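Long-range contacts in EDD domain protein, DegV family (Ruminococcus gnavus ATCC 29149, PDB 5V85), which probably binds long-chain fatty acids, as DegV-family proteins do, and here encloses a molecule of vaccenic acid: residues 139-144 with 293-298; 178-183 with 287-292; 190-195 with 215-220; 206-211 with 221-226. All coordinates share one frame; numbering follows the deposited sequence.

Contact 1: 139-144 with 293-298; sequences ASVGET and GIIVVV. With VCA (vaccenic acid), chain H.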
# COMPACT_ATOMS: atom_id res chain seq x y z
N ALA B 139 -6.96 -10.98 9.28
CA ALA B 139 -7.96 -11.69 10.04
C ALA B 139 -7.71 -11.34 11.50
O ALA B 139 -6.72 -10.69 11.83
CB ALA B 139 -7.88 -13.21 9.81
N SER B 140 -8.63 -11.77 12.35
CA SER B 140 -8.47 -11.71 13.81
C SER B 140 -8.14 -10.27 14.20
O SER B 140 -8.88 -9.35 13.79
CB SER B 140 -7.43 -12.75 14.22
OG SER B 140 -7.21 -12.72 15.62
N VAL B 141 -7.06 -10.01 14.94
CA VAL B 141 -6.78 -8.67 15.43
C VAL B 141 -6.36 -7.71 14.33
O VAL B 141 -6.29 -6.50 14.58
CB VAL B 141 -5.71 -8.71 16.53
CG1 VAL B 141 -6.33 -9.17 17.83
CG2 VAL B 141 -4.55 -9.62 16.13
N GLY B 142 -6.06 -8.21 13.13
CA GLY B 142 -5.89 -7.30 12.01
C GLY B 142 -7.13 -6.48 11.74
O GLY B 142 -7.06 -5.28 11.47
N GLU B 143 -8.30 -7.12 11.84
CA GLU B 143 -9.57 -6.40 11.72
C GLU B 143 -9.78 -5.48 12.91
O GLU B 143 -10.25 -4.34 12.75
CB GLU B 143 -10.71 -7.41 11.62
CG GLU B 143 -10.53 -8.43 10.51
CD GLU B 143 -11.67 -9.43 10.45
OE1 GLU B 143 -11.38 -10.63 10.28
OE2 GLU B 143 -12.84 -9.01 10.56
N THR B 144 -9.44 -5.95 14.12
CA THR B 144 -9.56 -5.13 15.32
C THR B 144 -8.82 -3.82 15.17
O THR B 144 -9.36 -2.74 15.45
CB THR B 144 -9.02 -5.91 16.53
OG1 THR B 144 -9.61 -7.21 16.57
CG2 THR B 144 -9.33 -5.16 17.82
N GLY B 293 -2.65 -21.52 19.34
CA GLY B 293 -2.26 -20.61 18.27
C GLY B 293 -1.99 -19.20 18.76
O GLY B 293 -2.56 -18.74 19.75
N ILE B 294 -1.11 -18.50 18.04
CA ILE B 294 -0.71 -17.14 18.35
C ILE B 294 -0.74 -16.32 17.07
O ILE B 294 -0.22 -16.75 16.04
CB ILE B 294 0.70 -17.09 18.98
CG1 ILE B 294 0.67 -17.61 20.41
CG2 ILE B 294 1.28 -15.68 18.93
CD1 ILE B 294 0.22 -16.57 21.43
N ILE B 295 -1.36 -15.13 17.14
CA ILE B 295 -1.47 -14.22 16.00
C ILE B 295 -0.96 -12.85 16.43
O ILE B 295 -1.34 -12.35 17.49
CB ILE B 295 -2.92 -14.11 15.50
CG1 ILE B 295 -3.48 -15.49 15.14
CG2 ILE B 295 -3.01 -13.16 14.31
CD1 ILE B 295 -4.99 -15.54 15.06
N VAL B 296 -0.10 -12.25 15.61
CA VAL B 296 0.49 -10.94 15.90
C VAL B 296 0.25 -10.02 14.71
O VAL B 296 0.52 -10.41 13.56
CB VAL B 296 2.00 -11.04 16.19
CG1 VAL B 296 2.58 -9.65 16.41
CG2 VAL B 296 2.25 -11.93 17.40
N VAL B 297 -0.24 -8.82 14.98
CA VAL B 297 -0.47 -7.81 13.95
C VAL B 297 0.02 -6.46 14.46
O VAL B 297 -0.23 -6.10 15.61
CB VAL B 297 -1.96 -7.73 13.54
CG1 VAL B 297 -2.16 -6.62 12.52
CG2 VAL B 297 -2.45 -9.05 12.99
N VAL B 298 0.71 -5.73 13.59
CA VAL B 298 1.06 -4.34 13.86
C VAL B 298 1.15 -3.60 12.53
O VAL B 298 1.48 -4.21 11.50
CB VAL B 298 2.38 -4.23 14.67
CG1 VAL B 298 3.57 -4.63 13.81
CG2 VAL B 298 2.55 -2.82 15.22
OXT VAL B 298 0.88 -2.41 12.43
O2 VCA H . -15.82 -17.41 5.20
C1 VCA H . -15.50 -18.21 6.13
O1 VCA H . -16.07 -19.33 6.22
C2 VCA H . -14.43 -17.81 7.15
C3 VCA H . -13.06 -18.31 6.69
C4 VCA H . -11.97 -17.61 7.51
C5 VCA H . -10.61 -18.26 7.22
C6 VCA H . -9.48 -17.43 7.81
C7 VCA H . -9.62 -17.36 9.33
C8 VCA H . -8.28 -17.00 9.98
C9 VCA H . -8.47 -16.90 11.50
C10 VCA H . -7.16 -16.50 12.18
C11 VCA H . -6.16 -17.64 12.12
C12 VCA H . -4.94 -17.45 11.62
C13 VCA H . -4.47 -16.06 11.18
C14 VCA H . -4.60 -15.90 9.67
C15 VCA H . -3.94 -14.60 9.20
C16 VCA H . -4.42 -14.28 7.78
C17 VCA H . -3.53 -13.20 7.15
C18 VCA H . -3.98 -12.94 5.71

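Contact 2: 178-183 with 287-292; sequences FVLENL and VYANDG. With VCA (vaccenic acid), chain H.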
# COMPACT_ATOMS: atom_id res chain seq x y z
N PHE B 178 1.66 -15.37 12.26
CA PHE B 178 1.11 -16.30 13.23
C PHE B 178 1.90 -17.61 13.23
O PHE B 178 2.51 -17.98 12.22
CB PHE B 178 -0.39 -16.56 12.98
CG PHE B 178 -0.72 -17.15 11.63
CD1 PHE B 178 -0.78 -16.35 10.50
CD2 PHE B 178 -1.03 -18.50 11.51
CE1 PHE B 178 -1.11 -16.89 9.27
CE2 PHE B 178 -1.36 -19.04 10.28
CZ PHE B 178 -1.40 -18.24 9.16
N VAL B 179 1.89 -18.26 14.38
CA VAL B 179 2.45 -19.59 14.58
C VAL B 179 1.37 -20.44 15.24
O VAL B 179 0.81 -20.03 16.27
CB VAL B 179 3.72 -19.57 15.45
CG1 VAL B 179 4.20 -20.99 15.73
CG2 VAL B 179 4.82 -18.75 14.79
N LEU B 180 1.08 -21.60 14.66
CA LEU B 180 0.04 -22.48 15.17
C LEU B 180 0.64 -23.81 15.60
O LEU B 180 1.69 -24.23 15.12
CB LEU B 180 -1.06 -22.73 14.13
CG LEU B 180 -1.70 -21.51 13.48
CD1 LEU B 180 -2.82 -21.95 12.54
CD2 LEU B 180 -2.23 -20.56 14.54
N GLU B 181 -0.07 -24.48 16.51
CA GLU B 181 0.24 -25.87 16.82
C GLU B 181 -0.39 -26.82 15.81
O GLU B 181 0.14 -27.91 15.56
CB GLU B 181 -0.24 -26.22 18.23
CG GLU B 181 0.34 -25.35 19.32
CD GLU B 181 1.62 -25.93 19.91
OE1 GLU B 181 2.24 -26.78 19.25
OE2 GLU B 181 1.99 -25.53 21.04
N ASN B 182 -1.51 -26.42 15.21
CA ASN B 182 -2.30 -27.29 14.34
C ASN B 182 -2.75 -26.48 13.14
O ASN B 182 -3.66 -25.65 13.25
CB ASN B 182 -3.50 -27.86 15.10
CG ASN B 182 -4.32 -28.82 14.26
OD1 ASN B 182 -3.97 -29.12 13.12
ND2 ASN B 182 -5.42 -29.30 14.82
N LEU B 183 -2.14 -26.73 11.98
CA LEU B 183 -2.48 -26.04 10.75
C LEU B 183 -3.53 -26.78 9.92
O LEU B 183 -3.83 -26.34 8.81
CB LEU B 183 -1.22 -25.84 9.90
CG LEU B 183 -0.16 -24.87 10.42
CD1 LEU B 183 1.21 -25.32 9.95
CD2 LEU B 183 -0.46 -23.46 9.95
N VAL B 287 -11.40 -21.46 15.52
CA VAL B 287 -11.58 -22.60 14.62
C VAL B 287 -10.35 -22.80 13.74
O VAL B 287 -9.93 -23.94 13.50
CB VAL B 287 -12.86 -22.40 13.78
CG1 VAL B 287 -12.84 -23.29 12.54
CG2 VAL B 287 -14.10 -22.67 14.62
N TYR B 288 -9.76 -21.71 13.26
CA TYR B 288 -8.66 -21.83 12.31
C TYR B 288 -7.28 -21.73 12.95
O TYR B 288 -6.32 -22.30 12.42
CB TYR B 288 -8.81 -20.78 11.21
CG TYR B 288 -9.93 -21.12 10.26
CD1 TYR B 288 -9.75 -22.08 9.26
CD2 TYR B 288 -11.18 -20.52 10.38
CE1 TYR B 288 -10.78 -22.41 8.40
CE2 TYR B 288 -12.21 -20.85 9.51
CZ TYR B 288 -12.00 -21.79 8.53
OH TYR B 288 -13.02 -22.13 7.67
N ALA B 289 -7.15 -21.04 14.09
CA ALA B 289 -5.86 -21.02 14.77
C ALA B 289 -5.64 -22.27 15.61
O ALA B 289 -4.50 -22.74 15.74
CB ALA B 289 -5.74 -19.78 15.66
N ASN B 290 -6.72 -22.82 16.18
CA ASN B 290 -6.71 -24.02 17.03
C ASN B 290 -5.99 -23.79 18.35
O ASN B 290 -5.33 -22.77 18.55
CB ASN B 290 -6.09 -25.20 16.28
CG ASN B 290 -7.06 -25.84 15.30
OD1 ASN B 290 -6.80 -25.92 14.10
ND2 ASN B 290 -8.20 -26.29 15.81
N ASP B 291 -6.14 -24.75 19.27
CA ASP B 291 -5.51 -24.69 20.58
C ASP B 291 -4.02 -24.38 20.47
O ASP B 291 -3.29 -25.04 19.72
CB ASP B 291 -5.71 -26.03 21.30
CG ASP B 291 -5.45 -25.96 22.79
OD1 ASP B 291 -5.23 -24.85 23.32
OD2 ASP B 291 -5.47 -27.03 23.44
N GLY B 292 -3.58 -23.37 21.21
CA GLY B 292 -2.18 -22.99 21.24
C GLY B 292 -1.74 -21.99 20.19
O GLY B 292 -0.55 -21.64 20.16
O2 VCA H . -15.82 -17.41 5.20
C1 VCA H . -15.50 -18.21 6.13
O1 VCA H . -16.07 -19.33 6.22
C2 VCA H . -14.43 -17.81 7.15
C3 VCA H . -13.06 -18.31 6.69
C4 VCA H . -11.97 -17.61 7.51
C5 VCA H . -10.61 -18.26 7.22
C6 VCA H . -9.48 -17.43 7.81
C7 VCA H . -9.62 -17.36 9.33
C8 VCA H . -8.28 -17.00 9.98
C9 VCA H . -8.47 -16.90 11.50
C10 VCA H . -7.16 -16.50 12.18
C11 VCA H . -6.16 -17.64 12.12
C12 VCA H . -4.94 -17.45 11.62
C13 VCA H . -4.47 -16.06 11.18
C14 VCA H . -4.60 -15.90 9.67
C15 VCA H . -3.94 -14.60 9.20
C16 VCA H . -4.42 -14.28 7.78
C17 VCA H . -3.53 -13.20 7.15
C18 VCA H . -3.98 -12.94 5.71
O HOH W 1 -2.85 -24.22 17.10
O HOH W 2 -5.68 -24.68 11.27

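Contact 3: 190-195 with 215-220; sequences GRLTGI and GTICQK. With VCA (vaccenic acid), chain H.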
# COMPACT_ATOMS: atom_id res chain seq x y z
N GLY B 190 -8.74 -25.24 2.48
CA GLY B 190 -8.25 -24.57 1.29
C GLY B 190 -7.69 -23.18 1.49
O GLY B 190 -7.67 -22.39 0.54
N ARG B 191 -7.22 -22.86 2.69
CA ARG B 191 -6.71 -21.53 2.98
C ARG B 191 -5.19 -21.44 2.91
O ARG B 191 -4.64 -20.34 3.08
CB ARG B 191 -7.19 -21.08 4.36
CG ARG B 191 -8.45 -20.22 4.33
CD ARG B 191 -9.65 -21.02 3.87
NE ARG B 191 -10.84 -20.19 3.68
CZ ARG B 191 -12.08 -20.67 3.60
NH1 ARG B 191 -12.30 -21.97 3.69
NH2 ARG B 191 -13.10 -19.84 3.42
N LEU B 192 -4.49 -22.54 2.65
CA LEU B 192 -3.04 -22.57 2.51
C LEU B 192 -2.63 -23.07 1.13
O LEU B 192 -1.69 -23.86 0.99
CB LEU B 192 -2.40 -23.44 3.59
CG LEU B 192 -2.80 -23.21 5.05
CD1 LEU B 192 -2.15 -24.27 5.94
CD2 LEU B 192 -2.41 -21.82 5.50
N THR B 193 -3.32 -22.60 0.08
CA THR B 193 -3.20 -23.21 -1.24
C THR B 193 -1.76 -23.18 -1.76
O THR B 193 -1.28 -24.17 -2.33
CB THR B 193 -4.12 -22.51 -2.23
OG1 THR B 193 -4.04 -21.09 -2.06
CG2 THR B 193 -5.56 -22.97 -2.04
N GLY B 194 -1.06 -22.08 -1.57
CA GLY B 194 0.26 -21.97 -2.16
C GLY B 194 1.42 -22.49 -1.35
O GLY B 194 2.55 -22.47 -1.83
N ILE B 195 1.17 -22.97 -0.13
CA ILE B 195 2.23 -23.30 0.81
C ILE B 195 2.51 -24.79 0.79
O ILE B 195 1.58 -25.61 0.83
CB ILE B 195 1.87 -22.83 2.23
CG1 ILE B 195 1.06 -21.53 2.17
CG2 ILE B 195 3.12 -22.66 3.07
CD1 ILE B 195 0.57 -21.07 3.52
N GLY B 215 -3.37 -10.36 0.79
CA GLY B 215 -4.29 -10.96 1.74
C GLY B 215 -4.29 -12.46 1.77
O GLY B 215 -5.20 -13.05 2.37
N THR B 216 -3.32 -13.11 1.14
CA THR B 216 -3.17 -14.56 1.24
C THR B 216 -2.18 -14.90 2.34
O THR B 216 -1.52 -14.03 2.91
CB THR B 216 -2.71 -15.15 -0.09
OG1 THR B 216 -1.44 -14.59 -0.45
CG2 THR B 216 -3.72 -14.85 -1.20
N ILE B 217 -2.08 -16.18 2.64
CA ILE B 217 -1.16 -16.69 3.65
C ILE B 217 0.08 -17.23 2.96
O ILE B 217 -0.02 -17.89 1.91
CB ILE B 217 -1.83 -17.76 4.53
CG1 ILE B 217 -3.03 -17.16 5.27
CG2 ILE B 217 -0.84 -18.36 5.52
CD1 ILE B 217 -3.93 -18.19 5.92
N CYS B 218 1.24 -16.95 3.53
CA CYS B 218 2.50 -17.50 3.06
C CYS B 218 3.30 -17.98 4.26
O CYS B 218 2.99 -17.66 5.41
CB CYS B 218 3.30 -16.48 2.25
SG CYS B 218 3.93 -15.11 3.25
N GLN B 219 4.35 -18.75 3.99
CA GLN B 219 5.30 -19.14 5.02
C GLN B 219 6.44 -18.13 5.03
O GLN B 219 7.10 -17.92 4.01
CB GLN B 219 5.83 -20.55 4.78
CG GLN B 219 6.72 -21.08 5.89
CD GLN B 219 7.20 -22.49 5.64
OE1 GLN B 219 6.40 -23.42 5.51
NE2 GLN B 219 8.51 -22.67 5.56
N LYS B 220 6.66 -17.49 6.18
CA LYS B 220 7.73 -16.50 6.30
C LYS B 220 9.04 -17.13 6.74
O LYS B 220 10.11 -16.75 6.25
CB LYS B 220 7.33 -15.41 7.30
CG LYS B 220 6.02 -14.71 6.99
CD LYS B 220 6.13 -13.84 5.75
CE LYS B 220 7.01 -12.62 6.00
NZ LYS B 220 7.06 -11.74 4.80
O2 VCA H . -15.82 -17.41 5.20
C1 VCA H . -15.50 -18.21 6.13
O1 VCA H . -16.07 -19.33 6.22
C2 VCA H . -14.43 -17.81 7.15
C3 VCA H . -13.06 -18.31 6.69
C4 VCA H . -11.97 -17.61 7.51
C5 VCA H . -10.61 -18.26 7.22
C6 VCA H . -9.48 -17.43 7.81
C7 VCA H . -9.62 -17.36 9.33
C8 VCA H . -8.28 -17.00 9.98
C9 VCA H . -8.47 -16.90 11.50
C10 VCA H . -7.16 -16.50 12.18
C11 VCA H . -6.16 -17.64 12.12
C12 VCA H . -4.94 -17.45 11.62
C13 VCA H . -4.47 -16.06 11.18
C14 VCA H . -4.60 -15.90 9.67
C15 VCA H . -3.94 -14.60 9.20
C16 VCA H . -4.42 -14.28 7.78
C17 VCA H . -3.53 -13.20 7.15
C18 VCA H . -3.98 -12.94 5.71
O HOH W 3 -3.99 -18.31 1.52
O HOH W 4 -1.91 -19.43 0.40

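Contact 4: 206-211 with 221-226; sequences KPIMGS and EKARGM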
# COMPACT_ATOMS: atom_id res chain seq x y z
N LYS B 206 8.22 -25.88 13.39
CA LYS B 206 7.03 -25.04 13.38
C LYS B 206 7.21 -23.95 12.34
O LYS B 206 8.13 -23.12 12.47
CB LYS B 206 6.77 -24.44 14.76
CG LYS B 206 6.57 -25.47 15.86
CD LYS B 206 5.14 -25.98 15.88
CE LYS B 206 4.68 -26.27 17.30
NZ LYS B 206 5.11 -27.61 17.79
N PRO B 207 6.38 -23.89 11.30
CA PRO B 207 6.50 -22.79 10.34
C PRO B 207 5.98 -21.49 10.93
O PRO B 207 5.03 -21.48 11.72
CB PRO B 207 5.65 -23.26 9.15
CG PRO B 207 4.65 -24.19 9.76
CD PRO B 207 5.34 -24.86 10.92
N ILE B 208 6.61 -20.39 10.55
CA ILE B 208 6.15 -19.06 10.89
C ILE B 208 5.37 -18.55 9.69
O ILE B 208 5.94 -18.33 8.61
CB ILE B 208 7.31 -18.12 11.26
CG1 ILE B 208 7.91 -18.52 12.61
CG2 ILE B 208 6.81 -16.68 11.34
CD1 ILE B 208 8.99 -19.58 12.53
N MSE B 209 4.07 -18.39 9.86
CA MSE B 209 3.19 -18.00 8.76
C MSE B 209 2.93 -16.50 8.80
O MSE B 209 3.19 -15.83 9.80
CB MSE B 209 1.87 -18.76 8.84
CG MSE B 209 2.02 -20.27 8.91
SE MSE B 209 2.72 -20.97 7.23
CE MSE B 209 2.11 -22.82 7.38
N GLY B 210 2.40 -15.97 7.70
CA GLY B 210 2.11 -14.55 7.67
C GLY B 210 1.27 -14.19 6.47
O GLY B 210 1.03 -15.01 5.57
N SER B 211 0.81 -12.95 6.47
CA SER B 211 0.05 -12.40 5.36
C SER B 211 0.98 -11.97 4.23
O SER B 211 2.15 -11.65 4.44
CB SER B 211 -0.77 -11.19 5.82
OG SER B 211 0.10 -10.14 6.24
N GLU B 221 8.98 -18.09 7.66
CA GLU B 221 10.18 -18.71 8.21
C GLU B 221 9.79 -20.07 8.77
O GLU B 221 8.63 -20.49 8.71
CB GLU B 221 10.82 -17.82 9.28
CG GLU B 221 12.08 -17.11 8.83
CD GLU B 221 13.27 -18.05 8.69
OE1 GLU B 221 14.28 -17.64 8.09
OE2 GLU B 221 13.19 -19.19 9.18
N LYS B 222 10.78 -20.76 9.33
CA LYS B 222 10.57 -22.04 9.99
C LYS B 222 11.58 -22.16 11.12
O LYS B 222 12.67 -21.59 11.06
CB LYS B 222 10.72 -23.22 9.01
CG LYS B 222 12.15 -23.46 8.54
CD LYS B 222 12.30 -24.81 7.86
CE LYS B 222 13.69 -25.40 8.08
NZ LYS B 222 14.71 -24.35 8.40
N ALA B 223 11.20 -22.88 12.17
CA ALA B 223 12.07 -23.05 13.32
C ALA B 223 11.75 -24.37 13.99
O ALA B 223 10.65 -24.92 13.84
CB ALA B 223 11.92 -21.89 14.32
N ARG B 224 12.72 -24.88 14.74
CA ARG B 224 12.54 -26.14 15.46
C ARG B 224 12.11 -25.83 16.89
O ARG B 224 12.81 -25.13 17.63
CB ARG B 224 13.81 -26.99 15.38
CG ARG B 224 14.97 -26.64 16.30
CD ARG B 224 15.54 -25.24 16.06
NE ARG B 224 16.12 -25.01 14.74
CZ ARG B 224 15.98 -23.87 14.06
NH1 ARG B 224 15.28 -22.88 14.58
NH2 ARG B 224 16.55 -23.72 12.87
N GLY B 225 10.93 -26.30 17.26
CA GLY B 225 10.37 -26.00 18.56
C GLY B 225 9.60 -24.69 18.57
O GLY B 225 9.85 -23.78 17.79
N MSE B 226 8.65 -24.61 19.49
CA MSE B 226 7.78 -23.44 19.62
C MSE B 226 8.54 -22.21 20.12
O MSE B 226 8.31 -21.09 19.65
CB MSE B 226 6.62 -23.75 20.56
CG MSE B 226 5.74 -22.56 20.89
SE MSE B 226 4.91 -21.76 19.31
CE MSE B 226 3.68 -23.20 18.84

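Contact 1: 139-144 with 293-298
V297 and V141 are the valines through which the central strand 294-297 meets the first turn of helix 141-155. The V297 side chain leaves the strand toward the helix, and its CB already lies 4.1 Å from V141 CG2. At the branch, CG1, anti to the backbone N (chi1 177°), comes to rest over the backbone of G142, 3.8 Å from its CA. The other methyl, CG2, does the closest touching: it meets G142 N at 3.7 Å and V141 CG2 at 3.8 Å, the two valines lying side by side and pointing opposite ways. G142 presents only backbone to V297; a side chain on it would be pressed against A139 O.

Two residues back along the strand, I295 points the same way but reaches further. Its CD1 has S140 OG at 3.6 Å and carbon C10 of the bound vaccenic acid at 3.7 Å, and so links the helix start to the ligand. A139 adds a second methyl to the chain's surroundings, its CB standing 3.8 Å from ligand C8. V141 also packs on A250 of the next strand. The join is van der Waals contact throughout, methyl on methyl, on backbone and on the flank of a serine hydroxyl whose bond goes to E31: it has little directional demand of its own, and suits the greasy, kinked tail it helps to line.

Contact 2: 178-183 with 287-292
With CG anti to its carbonyl carbon (chi1 -52°) and an extended chi2 of -177°, L180 swings both methyls onto the end of helix 283-289: CD2 touches A289 CB at 3.8 Å, and CD1 lies 3.5 Å from Y288 O. E181 has its CB 3.6 Å from D291 O; beyond it the chain bends at chi2, and the carboxylate goes on to a salt bridge with R259. One water ties the backbones, taking a bond from E181 N and giving one each to A289 O and D291 O. In the DegV fold the fatty acid lies in a deep pocket between the two lobes, and here strand 176-179 and the helix end each lend that pocket an aromatic ring. F178 turns one face to the ligand, CE1 standing 3.6 Å from C15, with L180 CG at the ring's edge; Y288 covers the earlier part of the chain, CD2 meeting C7 at 3.7 Å, and its hydroxyl bonds to T80. With an alanine at F178, the bend of the lipid would probably lose its flat wall and L180 a lateral neighbour. N182 packs its CB 3.9 Å from N290 CB, and its OD1 caps D184 N ahead of helix 184-188.

Contact 3: 190-195 with 215-220
I217, at the start of strand 217-224, is held by the loop that follows helix 184-188. Its CG2 rests against two neighbouring methyls, I195 CD1 at 3.7 Å and L192 CD2 at 3.8 Å, while its CD1 presses on the carbonyl of R191, 3.6 Å from the O. The type I turn from L192 to I195, closed by the I195 N to L192 O bond, is what delivers both aliphatic side chains to the same methyl.

The other side is looser and wetter. Waters take the place of direct backbone bonds: one gives a bond to R191 O and accepts one from I217 N, and a second donates to I217 O while holding G194 N only weakly. Beyond them I195 CG2 merely leans on Q219 CB, 3.8 Å away, where both residues are partly exposed.

The side chain of R191 belongs to neither half. Bent at chi2 (67°), it turns from the strand and lays a face of its guanidinium over the ligand near C3, with NH2 3.6 Å from that carbon; NE bonds to L108 O and NH1 to N189 O. A leucine here is likely to leave those two carbonyls without their donors and the head-group end of the lipid without its flat cover. At the far end of the chain G215 O lies 3.6 Å from C18.

G190 ends helix 184-188 in a Schellman motif, L192 packs back on L186 and R187 of that helix, and strand 217-224 hydrogen-bonds along strand 205-211 as the outermost strand on this side of the sheet.

Contact 4: 206-211 with 221-226
Strands 206-211 and 221-224 run antiparallel at 152° with their axes 4.4 Å apart, forming the open end of a beta hairpin. K206 and A223 make one hydrogen-bonded pair, joined by K206 N to A223 O (2.7 Å) and the longer A223 N to K206 O (3.1 Å); I208 and E221 make the other, with I208 N to E221 O at 2.7 Å. P207 falls opposite K222 in the non-hydrogen-bonded pair between them, so its missing N-H costs this ladder nothing, and its CA makes a CA-H...O contact with E221 O.

On the face carrying K206, I208, E221 and A223 the side chains touch at a few points. I208 sends CD1 diagonally along the partner strand, 4.1 Å from A223 CB, while its CB opposes E221 CB at 4.0 Å. K206 takes a winding course, bent at chi2 and at both later torsions, and its aliphatic CE meets the methyl CE of M226, a selenomethionine, at 3.6 Å, the two chains crossing at about a right angle. Its ammonium then bonds to N204, with a weak, long ion pair to E181. E221 doubles back at chi2 (-73°) to accept the backbone N-H of K222 on OE2 at 2.9 Å, using the anti side of the carboxylate.

I208 and A223 both pack on K232 of helix 226-240, which follows directly. The register is thus fixed by the backbone bonds, whereas the side chains add apolar contact; K206 carries its charge off to N204, and E221 spends an oxygen on its own strand's backbone, with a weak, long ion pair to K232.

Contacts 1 to 4 all reach one mixed sheet, in which strands 217-224, 205-211, 176-179 and 294-297 follow one another as neighbours. Along the chain contact 1 closes the widest loop; contact 2 is nested within it, and contacts 3 and 4, whose segments alternate, lie within contact 2. Centres of contacts 1 and 2 are about 12 Å apart, as are those of 2 and 4; contacts 1 and 3, about 16 Å apart, do not touch. Contact 4 joins strands 205-211 and 217-224 at the sheet's end, shares the latter with contact 3, and reaches the lipid through S211. Contacts 1 to 3 touch that same lipid from segments scattered along the chain, consistent with a pocket assembled from distant sequence.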